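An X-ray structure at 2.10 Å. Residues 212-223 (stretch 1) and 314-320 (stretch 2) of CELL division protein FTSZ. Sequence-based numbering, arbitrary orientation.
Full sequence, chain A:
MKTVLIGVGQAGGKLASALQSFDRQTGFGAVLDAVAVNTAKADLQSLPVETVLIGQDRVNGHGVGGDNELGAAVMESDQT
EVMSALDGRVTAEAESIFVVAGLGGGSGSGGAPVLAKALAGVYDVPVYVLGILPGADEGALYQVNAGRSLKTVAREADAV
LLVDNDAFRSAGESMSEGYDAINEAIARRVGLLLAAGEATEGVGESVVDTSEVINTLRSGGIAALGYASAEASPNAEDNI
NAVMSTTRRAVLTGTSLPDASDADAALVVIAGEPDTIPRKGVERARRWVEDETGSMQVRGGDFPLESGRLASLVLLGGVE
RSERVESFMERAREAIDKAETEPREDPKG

Stretch 1 212-223: EVINTLRSGGIA
Stretch 2 314-320: VLLGGVE

A helix leads through a glycine turn into a short strand, and both parts pack against a second strand and the corner that follows it. The chain is helical from Glu 212 (-68/-37) through Thr 216 (-68/-44), with Asn 215 at -72/-26, and Leu 217 has -83/-9. The helix axis passes 8.0 Å from that of strand 314-317, with N-to-C directions 35° apart. Inside the helix Thr 216 N and Leu 217 N bond to Glu 212 O and Val 213 O, each at 3.1 Å. Thr 216, chi1 m, also returns its OG1 to Glu 212 O at 2.6 Å; the same rotamer places its CG2 on the side of Leu 315.

The main bump is Leu 315, chi1 t and chi2 p, pointing toward the helix from a strand backbone of -90/128. Its CD2 enters a hollow made by three side chains: Thr 216 CG2 lies 3.7 Å from Leu 315 CD2, Leu 217 CG 3.8 Å, and Val 213 CG1 4.2 Å. Val 213 is t; Leu 217 is m,t and starts sideways, but its end comes nearer. Ala 223 adds a small wall, its CB 4.5 Å from Leu 315 CD1. Leu 316, next along the strand, points away.

Two residues beyond Leu 315, the bump gives way to a flat spot. Gly 317 (-107/148) presents its CA to Thr 216 O at 3.8 Å, where an ideal CB would stand only 2.3 Å from that same Thr 216 O. The rule is plain: a leucine fills the hollow between helix side chains, and a glycine makes room for the helix backbone.

A type I turn from Leu 217 to Gly 220, closed by Gly 220 N to Leu 217 O at 3.0 Å, carries the chain out of the helix. Gly 220 (91/-175) has positive phi, and a CB there would jam against the preceding carbonyl O; Gly 221 (70/-153) follows, also at positive phi. Ser 219, chi1 p, points toward the other stretch, its OG 4.1 Å from Gly 318 N. Stretch 2 turns its own corner at Gly 318 (64/51), whose CA makes a CA-H...O contact with Gly 220 O at 3.5 Å.

The strand of Ile 222 (-79/137) and Ala 223 (-123/158) then meets this corner. In register, Ile 222 CA is 5.3 Å from Val 319 CA, and Ala 223 CA is 4.5 Å from Gly 317 CA; as stretch 1 advances, its partner steps back, so the segments run in roughly opposite senses. A direct hydrogen bond runs from Val 319 N to Ile 222 O, 2.8 Å and nearly straight at 171°. Ala 223 CA adds a CA-H...O contact to Leu 316 O at 3.1 Å. Beside the bond, Ile 222 (m,t) sets CG2 4.2 Å from CB of Val 319 (t).

Water completes the pairing. Water 1 donates to Gly 220 O at 2.8 Å and accepts from Gly 318 N at 2.9 Å; water 2 accepts from Ile 222 N at 3.0 Å and donates to Val 319 O at 2.5 Å.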

# COMPACT_ATOMS: atom_id res chain seq x y z
N GLU A 212 6.16 -13.74 7.48
CA GLU A 212 7.15 -13.33 6.48
C GLU A 212 6.93 -11.87 6.08
O GLU A 212 7.89 -11.14 5.81
CB GLU A 212 7.10 -14.20 5.20
CG GLU A 212 6.90 -15.69 5.41
CD GLU A 212 8.07 -16.36 6.07
OE1 GLU A 212 9.13 -15.71 6.19
OE2 GLU A 212 7.93 -17.53 6.47
N VAL A 213 5.67 -11.48 5.99
CA VAL A 213 5.32 -10.08 5.69
C VAL A 213 5.73 -9.19 6.86
O VAL A 213 6.37 -8.15 6.66
CB VAL A 213 3.81 -9.94 5.39
CG1 VAL A 213 3.41 -8.48 5.21
CG2 VAL A 213 3.44 -10.74 4.13
N ILE A 214 5.39 -9.62 8.07
CA ILE A 214 5.71 -8.86 9.27
C ILE A 214 7.21 -8.67 9.46
O ILE A 214 7.68 -7.58 9.77
CB ILE A 214 5.11 -9.52 10.52
CG1 ILE A 214 3.59 -9.59 10.38
CG2 ILE A 214 5.53 -8.77 11.79
CD1 ILE A 214 2.85 -9.94 11.65
N ASN A 215 7.97 -9.74 9.25
CA ASN A 215 9.41 -9.65 9.41
C ASN A 215 10.11 -8.87 8.29
O ASN A 215 11.18 -8.28 8.49
CB ASN A 215 10.00 -11.05 9.61
CG ASN A 215 9.60 -11.63 10.95
OD1 ASN A 215 8.99 -10.94 11.77
ND2 ASN A 215 9.93 -12.90 11.18
N THR A 216 9.49 -8.84 7.12
CA THR A 216 9.99 -7.99 6.04
C THR A 216 9.83 -6.50 6.37
O THR A 216 10.75 -5.70 6.15
CB THR A 216 9.29 -8.33 4.70
OG1 THR A 216 9.53 -9.71 4.37
CG2 THR A 216 9.81 -7.45 3.57
N LEU A 217 8.67 -6.14 6.91
CA LEU A 217 8.38 -4.74 7.25
C LEU A 217 8.94 -4.31 8.60
O LEU A 217 8.93 -3.12 8.93
CB LEU A 217 6.87 -4.51 7.23
CG LEU A 217 6.28 -4.69 5.83
CD1 LEU A 217 4.77 -4.65 5.86
CD2 LEU A 217 6.87 -3.63 4.89
N ARG A 218 9.46 -5.27 9.37
CA ARG A 218 9.89 -5.06 10.75
C ARG A 218 10.98 -4.00 10.90
O ARG A 218 11.07 -3.32 11.92
CB ARG A 218 10.35 -6.39 11.35
CG ARG A 218 10.42 -6.41 12.87
CD ARG A 218 10.49 -7.84 13.39
NE ARG A 218 11.68 -8.55 12.92
CZ ARG A 218 11.88 -9.86 13.09
NH1 ARG A 218 10.97 -10.59 13.72
NH2 ARG A 218 12.99 -10.44 12.64
N SER A 219 11.82 -3.88 9.88
CA SER A 219 12.90 -2.90 9.88
C SER A 219 12.41 -1.45 9.93
O SER A 219 13.11 -0.56 10.42
CB SER A 219 13.78 -3.12 8.64
OG SER A 219 12.99 -3.53 7.54
N GLY A 220 11.20 -1.21 9.43
CA GLY A 220 10.64 0.13 9.46
C GLY A 220 10.95 0.98 8.24
O GLY A 220 11.53 0.52 7.25
N GLY A 221 10.52 2.24 8.31
CA GLY A 221 10.75 3.19 7.24
C GLY A 221 9.94 2.89 6.01
O GLY A 221 8.88 2.26 6.08
N ILE A 222 10.45 3.31 4.85
CA ILE A 222 9.69 3.22 3.62
C ILE A 222 9.69 1.82 3.03
O ILE A 222 10.73 1.15 2.99
CB ILE A 222 10.21 4.24 2.58
CG1 ILE A 222 9.85 5.66 3.03
CG2 ILE A 222 9.60 3.99 1.23
CD1 ILE A 222 10.49 6.73 2.20
N ALA A 223 8.53 1.37 2.57
CA ALA A 223 8.46 0.11 1.85
C ALA A 223 7.86 0.28 0.46
O ALA A 223 7.16 1.27 0.18
CB ALA A 223 7.69 -0.94 2.66
N VAL A 314 6.82 -8.79 -5.08
CA VAL A 314 7.99 -8.55 -4.23
C VAL A 314 7.82 -7.36 -3.30
O VAL A 314 7.76 -6.22 -3.76
CB VAL A 314 9.25 -8.33 -5.06
CG1 VAL A 314 10.42 -8.05 -4.15
CG2 VAL A 314 9.53 -9.56 -5.94
N LEU A 315 7.78 -7.62 -2.00
CA LEU A 315 7.71 -6.57 -0.98
C LEU A 315 9.13 -6.20 -0.59
O LEU A 315 9.94 -7.07 -0.28
CB LEU A 315 6.94 -7.07 0.25
CG LEU A 315 6.87 -6.11 1.45
CD1 LEU A 315 6.12 -4.81 1.08
CD2 LEU A 315 6.26 -6.77 2.70
N LEU A 316 9.44 -4.91 -0.63
CA LEU A 316 10.75 -4.42 -0.23
C LEU A 316 10.62 -3.54 1.00
O LEU A 316 9.94 -2.52 0.96
CB LEU A 316 11.39 -3.63 -1.36
CG LEU A 316 11.50 -4.39 -2.69
CD1 LEU A 316 11.35 -3.47 -3.86
CD2 LEU A 316 12.84 -5.11 -2.75
N GLY A 317 11.27 -3.93 2.08
CA GLY A 317 11.16 -3.18 3.32
C GLY A 317 12.43 -2.41 3.58
O GLY A 317 13.51 -2.85 3.20
N GLY A 318 12.31 -1.25 4.22
CA GLY A 318 13.47 -0.42 4.51
C GLY A 318 14.16 0.08 3.25
O GLY A 318 15.37 -0.07 3.09
N VAL A 319 13.38 0.67 2.35
CA VAL A 319 13.90 1.18 1.10
C VAL A 319 14.75 2.43 1.32
O VAL A 319 14.40 3.28 2.14
CB VAL A 319 12.75 1.50 0.15
CG1 VAL A 319 13.25 2.22 -1.10
CG2 VAL A 319 11.99 0.22 -0.19
N GLU A 320 15.87 2.53 0.61
CA GLU A 320 16.72 3.70 0.72
C GLU A 320 17.39 4.12 -0.59
O GLU A 320 17.42 3.37 -1.56
CB GLU A 320 17.76 3.50 1.83
CG GLU A 320 17.33 4.11 3.16
CD GLU A 320 17.87 3.37 4.36
OE1 GLU A 320 18.54 2.33 4.17
OE2 GLU A 320 17.63 3.83 5.50
O HOH W 1 9.77 -0.85 5.64
O HOH W 2 13.45 3.58 4.48